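Local coordinates for glycoside Hydrolase (Bacteroides uniformis, PDB 5T99), which probably hydrolyses beta-linked galactose units from agarose-derived sugars, as a family 2 glycoside hydrolase whose active site holds d-galacto-isofagomine, at residues A[187-192]-A[284-289]; A[631-636]-A[690-695]; A[477-482]-A[542-547]; A[116-121]-A[135-140]. One frame throughout, in Å; residues are numbered along the deposited sequence.

Contact 1 (A[187-192]-A[284-289]); sequences VYVTTP and YFTDFG. With EDO (1,2-ethanediol), chain J.
Val189 turns CG1 away from its backbone N (chi1 -179°), laying that methyl over one face of the Phe288 ring, and Phe288 meets it there because its own CG stands between the backbone N and the carbonyl carbon (chi1 77°). The two side chains cross at about a right angle. Val189 CG1 sits 4.0 Å from the centroid of the Phe288 ring, a CH-pi contact shifted toward the rim, with its closest approach of 3.7 Å to Phe288 CG. Valine suits the place because its two branches serve two partners: while CG1 takes the ring, CG2 slides past the CG2 methyl of Thr286. Val187 also meets two partners, CG2 reaching Tyr284 CD2 at 3.6 Å while CB and CG1 lie near Thr286 OG1. Strands 187-191 and 284-288 belong to two different antiparallel sheets packed face to face, the beta-sandwich of the family 2 immunoglobulin-like domain. Their short axes are 8.6 Å apart and run 29° from parallel, and Leu270 of the neighbouring strand 268-276 touches both valines. Polar groups are joined through mediators at the borders of this apolar layer. One water donates to Val187 O and also bonds Tyr284 OH, lying in the plane of that ring at its edge; another links Thr191 OG1 with Gly289 O. A 1,2-ethanediol, probably from the crystallisation liquor, takes a nearly straight bond of 3.1 Å from Gly289 N to its O2, while its O1 lies 2.6 Å from Val189 O. Asn405 bonds the backbone of Val187 and Val189, tying the edge strand to the barrel domain.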
# COMPACT_ATOMS: atom_id res chain seq x y z
N VAL A 187 4.17 15.54 18.12
CA VAL A 187 3.34 14.87 19.13
C VAL A 187 3.46 13.35 18.98
O VAL A 187 3.36 12.82 17.89
CB VAL A 187 1.86 15.28 19.05
CG1 VAL A 187 1.02 14.51 20.06
CG2 VAL A 187 1.71 16.78 19.25
N TYR A 188 3.64 12.68 20.11
CA TYR A 188 3.84 11.24 20.16
C TYR A 188 2.83 10.67 21.17
O TYR A 188 2.96 10.91 22.36
CB TYR A 188 5.30 10.97 20.55
CG TYR A 188 5.71 9.54 20.81
CD1 TYR A 188 5.09 8.45 20.17
CD2 TYR A 188 6.77 9.27 21.68
CE1 TYR A 188 5.52 7.15 20.41
CE2 TYR A 188 7.20 7.97 21.92
CZ TYR A 188 6.58 6.91 21.29
OH TYR A 188 7.02 5.63 21.58
N VAL A 189 1.83 9.93 20.66
CA VAL A 189 0.70 9.42 21.44
C VAL A 189 0.84 7.92 21.65
O VAL A 189 0.92 7.17 20.67
CB VAL A 189 -0.62 9.68 20.68
CG1 VAL A 189 -1.83 9.18 21.49
CG2 VAL A 189 -0.76 11.16 20.33
N THR A 190 0.86 7.48 22.91
CA THR A 190 0.92 6.06 23.26
C THR A 190 -0.22 5.70 24.21
O THR A 190 -0.90 6.60 24.73
CB THR A 190 2.27 5.69 23.90
OG1 THR A 190 2.56 6.55 25.03
CG2 THR A 190 3.39 5.82 22.84
N THR A 191 -0.45 4.40 24.42
CA THR A 191 -1.52 3.91 25.30
C THR A 191 -1.00 2.79 26.21
O THR A 191 -1.20 1.60 25.94
CB THR A 191 -2.76 3.42 24.51
OG1 THR A 191 -2.38 2.41 23.57
CG2 THR A 191 -3.41 4.56 23.78
N PRO A 192 -0.31 3.17 27.29
CA PRO A 192 0.39 2.17 28.10
C PRO A 192 -0.50 1.25 28.94
O PRO A 192 -0.01 0.24 29.49
CB PRO A 192 1.32 3.00 28.99
CG PRO A 192 0.80 4.38 28.95
CD PRO A 192 0.10 4.55 27.64
N TYR A 284 -2.54 21.72 16.46
CA TYR A 284 -1.87 20.58 15.84
C TYR A 284 -2.68 19.32 16.08
O TYR A 284 -2.94 18.96 17.23
CB TYR A 284 -0.48 20.43 16.45
CG TYR A 284 0.45 19.43 15.79
CD1 TYR A 284 1.38 19.84 14.82
CD2 TYR A 284 0.44 18.09 16.16
CE1 TYR A 284 2.26 18.94 14.24
CE2 TYR A 284 1.32 17.18 15.59
CZ TYR A 284 2.23 17.61 14.63
OH TYR A 284 3.09 16.71 14.05
N PHE A 285 -3.06 18.66 15.00
CA PHE A 285 -3.91 17.48 15.05
C PHE A 285 -3.09 16.19 14.88
O PHE A 285 -2.11 16.17 14.12
CB PHE A 285 -4.99 17.58 13.98
CG PHE A 285 -6.03 18.63 14.25
CD1 PHE A 285 -7.15 18.34 15.06
CD2 PHE A 285 -5.91 19.90 13.71
CE1 PHE A 285 -8.12 19.29 15.30
CE2 PHE A 285 -6.89 20.87 13.96
CZ PHE A 285 -7.99 20.57 14.76
N THR A 286 -3.50 15.15 15.60
CA THR A 286 -2.91 13.81 15.48
C THR A 286 -4.04 12.76 15.54
O THR A 286 -4.85 12.76 16.47
CB THR A 286 -1.91 13.50 16.62
OG1 THR A 286 -0.90 14.51 16.70
CG2 THR A 286 -1.24 12.13 16.41
N ASP A 287 -4.09 11.88 14.55
CA ASP A 287 -5.04 10.77 14.58
C ASP A 287 -4.39 9.64 15.34
O ASP A 287 -3.18 9.42 15.22
CB ASP A 287 -5.43 10.34 13.17
CG ASP A 287 -6.35 11.34 12.49
OD1 ASP A 287 -7.27 11.89 13.16
OD2 ASP A 287 -6.18 11.58 11.29
N PHE A 288 -5.18 8.94 16.15
CA PHE A 288 -4.67 7.80 16.92
C PHE A 288 -5.77 6.82 17.29
O PHE A 288 -6.95 7.15 17.23
CB PHE A 288 -3.93 8.28 18.18
CG PHE A 288 -4.83 8.73 19.31
CD1 PHE A 288 -5.26 7.83 20.27
CD2 PHE A 288 -5.25 10.05 19.40
CE1 PHE A 288 -6.10 8.23 21.30
CE2 PHE A 288 -6.09 10.46 20.43
CZ PHE A 288 -6.51 9.56 21.39
N GLY A 289 -5.35 5.61 17.66
CA GLY A 289 -6.23 4.56 18.12
C GLY A 289 -5.79 4.00 19.46
O GLY A 289 -4.66 4.24 19.92
C1 EDO J . -0.21 4.30 19.14
O1 EDO J . 1.02 5.07 19.12
C2 EDO J . -1.46 5.19 19.23
O2 EDO J . -2.32 5.07 18.07
O HOH W 1 2.98 13.92 15.20
O HOH W 2 -3.00 2.36 21.01

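Contact 2 (A[631-636]-A[690-695]); sequences VYTNCY and VKAYNN
Strands 631-633 and 690-693 face each other from different sheets, their CA atoms 7.9 Å apart at Val631 and Val690, and the chains then converge until Tyr636 CA and Asn694 CA are 4.8 Å apart in the loops beyond. At the wide end Val631 and Val690 slide past one another, CG2 of Val631 meeting CG2 of Val690 at 3.7 Å. Ala692 is small enough for its CB to fit against both Thr633 OG1 and Cys635 SG, the latter at 3.8 Å. A chi1 of -176° points the Thr633 hydroxyl away from its own N, where it accepts a bond of 3.0 Å from Cys635 N, forming an ST turn, and it also bonds Met612 O. A valine at Thr633 would keep the bulk beside Ala692 but would probably leave Cys635 N and Met612 O without their hydroxyl partner and let the turn relax. At the narrow end Tyr636 swings its ring across Asn695, whose CB stands over the ring centre, 3.7 Å from the Tyr636 centroid, in a CH-pi contact; the ring and amide planes are 60° apart. A broad flat ring suits this rim position, since one face can roof the backbone and CB of Asn695. Valines in the interior, with an ST turn beside them, and a tyrosine at the rim pack two antiparallel sheets of a beta-sandwich against each other in the DUF4982 region.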
# COMPACT_ATOMS: atom_id res chain seq x y z
N VAL A 631 -11.66 -26.67 -7.90
CA VAL A 631 -12.62 -25.88 -7.14
C VAL A 631 -11.99 -25.50 -5.81
O VAL A 631 -11.43 -26.36 -5.12
CB VAL A 631 -13.95 -26.64 -6.91
CG1 VAL A 631 -14.83 -25.94 -5.86
CG2 VAL A 631 -14.71 -26.79 -8.22
N TYR A 632 -12.09 -24.21 -5.48
CA TYR A 632 -11.65 -23.68 -4.19
C TYR A 632 -12.87 -23.28 -3.37
O TYR A 632 -13.70 -22.49 -3.83
CB TYR A 632 -10.70 -22.49 -4.38
CG TYR A 632 -9.53 -22.73 -5.34
CD1 TYR A 632 -8.89 -23.97 -5.42
CD2 TYR A 632 -9.03 -21.69 -6.14
CE1 TYR A 632 -7.83 -24.18 -6.28
CE2 TYR A 632 -7.97 -21.89 -7.00
CZ TYR A 632 -7.37 -23.14 -7.07
OH TYR A 632 -6.32 -23.35 -7.92
N THR A 633 -13.01 -23.84 -2.18
CA THR A 633 -14.13 -23.56 -1.31
C THR A 633 -13.68 -23.65 0.14
O THR A 633 -12.72 -24.34 0.45
CB THR A 633 -15.30 -24.55 -1.53
OG1 THR A 633 -16.43 -24.19 -0.71
CG2 THR A 633 -14.90 -25.97 -1.17
N ASN A 634 -14.40 -22.94 1.02
CA ASN A 634 -14.25 -23.08 2.47
C ASN A 634 -15.31 -24.01 3.07
O ASN A 634 -15.35 -24.19 4.29
CB ASN A 634 -14.24 -21.72 3.18
CG ASN A 634 -15.40 -20.82 2.78
OD1 ASN A 634 -16.27 -21.21 2.00
ND2 ASN A 634 -15.41 -19.60 3.32
N CYS A 635 -16.14 -24.62 2.23
CA CYS A 635 -17.16 -25.57 2.68
C CYS A 635 -16.64 -27.01 2.82
O CYS A 635 -15.60 -27.37 2.27
CB CYS A 635 -18.36 -25.55 1.73
SG CYS A 635 -19.12 -23.92 1.54
N TYR A 636 -17.37 -27.82 3.56
CA TYR A 636 -16.99 -29.19 3.82
C TYR A 636 -16.74 -30.02 2.54
O TYR A 636 -15.79 -30.81 2.50
CB TYR A 636 -18.06 -29.84 4.70
CG TYR A 636 -17.93 -31.32 4.85
CD1 TYR A 636 -17.03 -31.87 5.76
CD2 TYR A 636 -18.72 -32.19 4.09
CE1 TYR A 636 -16.90 -33.25 5.91
CE2 TYR A 636 -18.60 -33.56 4.23
CZ TYR A 636 -17.69 -34.09 5.13
OH TYR A 636 -17.58 -35.46 5.27
N VAL A 690 -20.90 -25.87 -10.13
CA VAL A 690 -20.33 -26.39 -8.88
C VAL A 690 -21.23 -26.00 -7.72
O VAL A 690 -21.68 -24.86 -7.64
CB VAL A 690 -18.87 -25.94 -8.62
CG1 VAL A 690 -18.73 -24.42 -8.53
CG2 VAL A 690 -18.34 -26.60 -7.36
N LYS A 691 -21.50 -26.97 -6.85
CA LYS A 691 -22.31 -26.75 -5.67
C LYS A 691 -21.50 -27.11 -4.44
O LYS A 691 -20.97 -28.21 -4.36
CB LYS A 691 -23.56 -27.61 -5.75
CG LYS A 691 -24.53 -27.16 -6.83
CD LYS A 691 -25.83 -27.96 -6.80
CE LYS A 691 -26.66 -27.65 -8.03
NZ LYS A 691 -27.92 -28.43 -8.05
N ALA A 692 -21.42 -26.17 -3.50
CA ALA A 692 -20.68 -26.35 -2.25
C ALA A 692 -21.67 -26.60 -1.11
O ALA A 692 -22.65 -25.86 -0.97
CB ALA A 692 -19.83 -25.13 -1.95
N TYR A 693 -21.38 -27.63 -0.30
CA TYR A 693 -22.23 -28.02 0.81
C TYR A 693 -21.46 -28.07 2.13
O TYR A 693 -20.25 -28.29 2.15
CB TYR A 693 -22.82 -29.42 0.57
CG TYR A 693 -23.52 -29.62 -0.76
CD1 TYR A 693 -24.87 -29.32 -0.91
CD2 TYR A 693 -22.83 -30.15 -1.85
CE1 TYR A 693 -25.52 -29.52 -2.13
CE2 TYR A 693 -23.47 -30.34 -3.07
CZ TYR A 693 -24.82 -30.03 -3.20
OH TYR A 693 -25.46 -30.23 -4.40
N ASN A 694 -22.18 -27.89 3.24
CA ASN A 694 -21.63 -28.17 4.56
C ASN A 694 -21.72 -29.68 4.82
O ASN A 694 -22.13 -30.44 3.94
CB ASN A 694 -22.32 -27.31 5.65
CG ASN A 694 -23.80 -27.63 5.85
OD1 ASN A 694 -24.34 -28.61 5.34
ND2 ASN A 694 -24.47 -26.77 6.62
N ASN A 695 -21.32 -30.12 6.02
CA ASN A 695 -21.31 -31.55 6.37
C ASN A 695 -22.68 -32.19 6.67
O ASN A 695 -22.75 -33.39 6.88
CB ASN A 695 -20.34 -31.83 7.54
CG ASN A 695 -20.80 -31.25 8.87
OD1 ASN A 695 -21.82 -30.56 8.98
ND2 ASN A 695 -20.02 -31.52 9.91

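Contact 3 (A[477-482]-A[542-547]); sequences KYAEVQ and EMNPRF
Helix 478-482 packs against the type I beta turn Asn544 to Phe547, just past helix 534-543, with Ala479 CA and Asn544 CA 6.8 Å apart. The Tyr478 and Phe547 rings stack face to face, centroids 3.8 Å apart and planes inclined by 21°. Phe547 CE1 sits over the centre of the tyrosine ring, while Tyr478 CG is nearer the rim of the phenylalanine. Val481 CG1 adds a contact at the edge of the Phe547 ring, near its plane. Tyrosine suits its place because the ring stacks while its hydroxyl reaches on to Glu537. A leucine in place of Tyr478 would probably leave the Phe547 face poorly covered and Glu537 without its hydroxyl partner. Gln482 works at the polar border. Its chain is extended beyond CG (chi2 173°), which carries the amide to the turn. NE2 donates to Tyr478 O, 2.9 Å away and one turn back, from above the carbonyl plane but within the amide's own plane, and makes a weak bond of 2.8 Å to Asn544 OD1, bent to 124°. Asn544 ND2 meanwhile bonds Phe540 O and lies at the edge of the Tyr478 ring, so both ends of this buried amide have partners. The other end of Gln482, OE1, packs against Arg546 CB and accepts from a water that in turn accepts from Arg546 N. Arg546 itself is held in a salt bridge to Asp298. This is the helix-to-loop packing of a TIM barrel: helix 478-484 follows strand 468-472, and the turn leads from helix 534-543 into strand 549-552.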
# COMPACT_ATOMS: atom_id res chain seq x y z
N LYS A 477 12.00 -25.16 6.27
CA LYS A 477 12.88 -25.01 7.43
C LYS A 477 12.23 -24.50 8.72
O LYS A 477 12.94 -24.26 9.70
CB LYS A 477 14.07 -24.10 7.05
CG LYS A 477 14.87 -24.59 5.84
CD LYS A 477 15.51 -25.94 6.11
CE LYS A 477 16.51 -26.31 5.01
NZ LYS A 477 17.27 -27.53 5.41
N TYR A 478 10.90 -24.37 8.75
CA TYR A 478 10.23 -23.82 9.94
C TYR A 478 10.46 -24.69 11.18
O TYR A 478 10.78 -24.18 12.25
CB TYR A 478 8.72 -23.63 9.73
CG TYR A 478 8.29 -22.51 8.79
CD1 TYR A 478 9.21 -21.62 8.22
CD2 TYR A 478 6.95 -22.32 8.51
CE1 TYR A 478 8.79 -20.59 7.38
CE2 TYR A 478 6.52 -21.30 7.68
CZ TYR A 478 7.44 -20.44 7.12
OH TYR A 478 7.01 -19.44 6.30
N ALA A 479 10.30 -26.01 11.02
CA ALA A 479 10.51 -26.93 12.12
C ALA A 479 11.95 -26.88 12.64
O ALA A 479 12.18 -26.79 13.85
CB ALA A 479 10.13 -28.35 11.72
N GLU A 480 12.92 -26.92 11.72
CA GLU A 480 14.34 -26.96 12.09
C GLU A 480 14.80 -25.69 12.82
O GLU A 480 15.52 -25.78 13.81
CB GLU A 480 15.23 -27.24 10.86
CG GLU A 480 16.72 -27.18 11.15
CD GLU A 480 17.59 -27.55 9.96
OE1 GLU A 480 18.10 -26.63 9.29
OE2 GLU A 480 17.76 -28.76 9.71
N VAL A 481 14.40 -24.51 12.33
CA VAL A 481 14.83 -23.25 12.97
C VAL A 481 14.30 -23.11 14.39
O VAL A 481 14.96 -22.51 15.22
CB VAL A 481 14.48 -22.00 12.12
CG1 VAL A 481 13.00 -21.64 12.23
CG2 VAL A 481 15.36 -20.83 12.52
N GLN A 482 13.11 -23.67 14.66
CA GLN A 482 12.55 -23.73 16.02
C GLN A 482 13.30 -24.69 16.96
O GLN A 482 13.39 -24.44 18.16
CB GLN A 482 11.05 -24.10 15.99
CG GLN A 482 10.16 -23.07 15.32
CD GLN A 482 8.72 -23.55 15.16
OE1 GLN A 482 7.89 -23.38 16.06
NE2 GLN A 482 8.42 -24.15 14.00
N GLU A 542 0.16 -24.63 9.29
CA GLU A 542 -0.63 -25.51 10.17
C GLU A 542 0.25 -26.40 11.04
O GLU A 542 -0.05 -26.59 12.21
CB GLU A 542 -1.63 -26.36 9.39
CG GLU A 542 -2.78 -25.54 8.83
CD GLU A 542 -3.69 -26.33 7.89
OE1 GLU A 542 -3.76 -27.58 8.03
OE2 GLU A 542 -4.34 -25.68 7.02
N MET A 543 1.34 -26.92 10.49
CA MET A 543 2.25 -27.78 11.26
C MET A 543 3.16 -27.01 12.24
O MET A 543 3.80 -27.63 13.09
CB MET A 543 3.10 -28.64 10.32
CG MET A 543 2.30 -29.63 9.49
SD MET A 543 1.01 -30.48 10.42
CE MET A 543 1.99 -31.36 11.64
N ASN A 544 3.23 -25.68 12.10
CA ASN A 544 4.09 -24.84 12.96
C ASN A 544 3.27 -23.67 13.54
O ASN A 544 3.44 -22.51 13.12
CB ASN A 544 5.31 -24.35 12.17
CG ASN A 544 6.23 -25.50 11.73
OD1 ASN A 544 7.01 -26.03 12.52
ND2 ASN A 544 6.13 -25.89 10.46
N PRO A 545 2.39 -23.96 14.54
CA PRO A 545 1.51 -22.94 15.15
C PRO A 545 2.19 -21.73 15.80
O PRO A 545 1.55 -20.69 15.96
CB PRO A 545 0.73 -23.73 16.21
CG PRO A 545 1.50 -24.98 16.45
CD PRO A 545 2.24 -25.28 15.18
N ARG A 546 3.46 -21.86 16.19
CA ARG A 546 4.22 -20.73 16.74
C ARG A 546 4.45 -19.63 15.71
O ARG A 546 4.57 -18.46 16.09
CB ARG A 546 5.57 -21.20 17.33
CG ARG A 546 5.43 -22.08 18.59
CD ARG A 546 6.77 -22.43 19.24
NE ARG A 546 7.60 -21.24 19.43
CZ ARG A 546 8.92 -21.13 19.23
NH1 ARG A 546 9.68 -22.15 18.83
NH2 ARG A 546 9.51 -19.95 19.44
N PHE A 547 4.54 -19.99 14.43
CA PHE A 547 4.68 -18.99 13.38
C PHE A 547 3.44 -18.09 13.36
O PHE A 547 2.31 -18.57 13.36
CB PHE A 547 4.96 -19.62 12.00
CG PHE A 547 6.42 -19.82 11.72
CD1 PHE A 547 7.05 -19.14 10.69
CD2 PHE A 547 7.19 -20.69 12.51
CE1 PHE A 547 8.41 -19.30 10.46
CE2 PHE A 547 8.55 -20.86 12.28
CZ PHE A 547 9.16 -20.16 11.25
O HOH W 3 5.30 -24.13 15.91

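Contact 4 (A[116-121]-A[135-140])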
# COMPACT_ATOMS: atom_id res chain seq x y z
N VAL A 116 16.47 21.29 -3.51
CA VAL A 116 15.42 22.31 -3.41
C VAL A 116 16.01 23.70 -3.19
O VAL A 116 16.93 23.87 -2.38
CB VAL A 116 14.40 21.99 -2.29
CG1 VAL A 116 13.27 23.02 -2.27
CG2 VAL A 116 13.82 20.59 -2.48
N TRP A 117 15.47 24.68 -3.91
CA TRP A 117 15.87 26.09 -3.83
C TRP A 117 14.66 26.98 -3.55
O TRP A 117 13.58 26.73 -4.06
CB TRP A 117 16.51 26.57 -5.14
CG TRP A 117 17.80 25.89 -5.52
CD1 TRP A 117 19.07 26.34 -5.26
CD2 TRP A 117 17.94 24.68 -6.26
NE1 TRP A 117 19.99 25.46 -5.79
CE2 TRP A 117 19.33 24.44 -6.41
CE3 TRP A 117 17.04 23.76 -6.81
CZ2 TRP A 117 19.83 23.32 -7.09
CZ3 TRP A 117 17.53 22.65 -7.49
CH2 TRP A 117 18.91 22.44 -7.62
N ILE A 118 14.87 28.04 -2.76
CA ILE A 118 13.87 29.11 -2.60
C ILE A 118 14.53 30.44 -2.99
O ILE A 118 15.57 30.84 -2.42
CB ILE A 118 13.22 29.14 -1.18
CG1 ILE A 118 12.14 30.23 -1.08
CG2 ILE A 118 14.24 29.37 -0.08
CD1 ILE A 118 10.89 29.95 -1.89
N ASN A 119 13.95 31.11 -3.99
CA ASN A 119 14.51 32.36 -4.53
C ASN A 119 16.01 32.26 -4.87
O ASN A 119 16.79 33.17 -4.57
CB ASN A 119 14.21 33.51 -3.58
CG ASN A 119 12.73 33.74 -3.39
OD1 ASN A 119 11.95 33.55 -4.32
ND2 ASN A 119 12.32 34.14 -2.18
N GLY A 120 16.39 31.13 -5.48
CA GLY A 120 17.78 30.84 -5.82
C GLY A 120 18.68 30.24 -4.74
O GLY A 120 19.74 29.72 -5.06
N VAL A 121 18.29 30.30 -3.46
CA VAL A 121 19.15 29.77 -2.40
C VAL A 121 18.81 28.31 -2.13
O VAL A 121 17.66 27.99 -1.85
CB VAL A 121 19.01 30.55 -1.08
CG1 VAL A 121 20.01 30.04 -0.05
CG2 VAL A 121 19.20 32.04 -1.32
N ILE A 135 11.63 21.89 4.37
CA ILE A 135 12.52 23.04 4.19
C ILE A 135 11.93 24.23 4.95
O ILE A 135 10.72 24.43 4.96
CB ILE A 135 12.75 23.40 2.71
CG1 ILE A 135 11.52 24.13 2.13
CG2 ILE A 135 13.09 22.15 1.90
CD1 ILE A 135 11.61 24.45 0.65
N ASP A 136 12.80 25.02 5.59
CA ASP A 136 12.37 26.25 6.25
C ASP A 136 12.68 27.41 5.32
O ASP A 136 13.85 27.73 5.09
CB ASP A 136 13.08 26.40 7.60
CG ASP A 136 12.46 27.48 8.47
OD1 ASP A 136 11.94 28.47 7.93
OD2 ASP A 136 12.50 27.35 9.71
N ILE A 137 11.64 28.05 4.79
CA ILE A 137 11.80 29.20 3.89
C ILE A 137 11.63 30.59 4.55
O ILE A 137 11.62 31.60 3.85
CB ILE A 137 10.88 29.09 2.64
CG1 ILE A 137 9.40 29.27 2.98
CG2 ILE A 137 11.11 27.76 1.94
CD1 ILE A 137 8.54 29.59 1.78
N THR A 138 11.53 30.62 5.88
CA THR A 138 11.28 31.85 6.64
C THR A 138 12.24 33.00 6.33
O THR A 138 11.81 34.13 6.16
CB THR A 138 11.34 31.57 8.16
OG1 THR A 138 10.51 30.45 8.47
CG2 THR A 138 10.90 32.80 8.98
N LYS A 139 13.54 32.71 6.28
CA LYS A 139 14.55 33.77 6.11
C LYS A 139 14.60 34.35 4.69
O LYS A 139 15.00 35.50 4.52
CB LYS A 139 15.94 33.25 6.50
CG LYS A 139 16.06 32.99 7.98
CD LYS A 139 17.38 32.33 8.35
CE LYS A 139 17.40 31.98 9.83
NZ LYS A 139 18.80 31.80 10.33
N TYR A 140 14.17 33.58 3.69
CA TYR A 140 14.24 33.97 2.29
C TYR A 140 12.90 34.42 1.70
O TYR A 140 12.86 34.90 0.56
CB TYR A 140 14.79 32.81 1.48
CG TYR A 140 16.03 32.21 2.11
CD1 TYR A 140 17.21 32.95 2.22
CD2 TYR A 140 16.01 30.91 2.63
CE1 TYR A 140 18.35 32.41 2.80
CE2 TYR A 140 17.14 30.36 3.22
CZ TYR A 140 18.30 31.11 3.30
OH TYR A 140 19.42 30.57 3.89
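Ile118 pushes its side chain between two partners of the opposite segment: its CB and CG1 rest on Ile137 CG2, 4.0 Å from CB, while its CG2 enters the angle between CB and the ring of Tyr140, 3.6 Å from CD2. Isoleucine suits the position because its branches at CB turn to different neighbours. Beside it Val121 presents CG1 to one face of the Tyr140 ring, 4.3 Å from the centroid, the two side chains crossing at about a right angle; Lys139 CB lies over the opposite face, so the ring is slotted between the valine and the methylene of its own neighbour. Further along, Ile135 extends CD1 to Val116 CG1 at 3.7 Å, with Leu149 touching both. These bumps and hollows join strand 114-118 of one antiparallel sheet to strand 133-136 of another, the facing layers of the jelly-roll-like sugar binding domain of family 2 enzymes. A type I' turn from Ile118 to Val121 sets their side chains next to each other, and Gly120 fits because a side chain at its backbone angles would jam against the preceding carbonyl. Asn119, at the first of the two left-handed positions of the turn, swings CG anti to its carbonyl carbon (chi1 -61°) so that ND2 reaches Tyr140 O at 2.9 Å, the donor above the carbonyl plane; OD1 accepts from Val148 N. Within 135-140, Asp136 OD1 accepts from Thr138 N, an Asx turn just past strand 133-136.

How the contacts relate
Contacts 1, 2 and 4 each join two sheets of a beta-sandwich, in three different family regions, whereas contact 3 packs a helix against a turn on the barrel. Contacts 1 and 4 are buried, and contacts 2 and 3 partly buried, with exposed residues at their margins. CH groups over ring faces recur in the sandwiches, from valines or an asparagine; contact 3 instead pairs two aromatic rings and relies on side-chain amides. A direct side-chain hydrogen bond spans contact 4 and a weak one contact 3, while waters bridge the two segments within contact 1 and within contact 3. Contacts 2 and 4 lie on opposite sides of the chain's centre, their own centres about 64 Å apart.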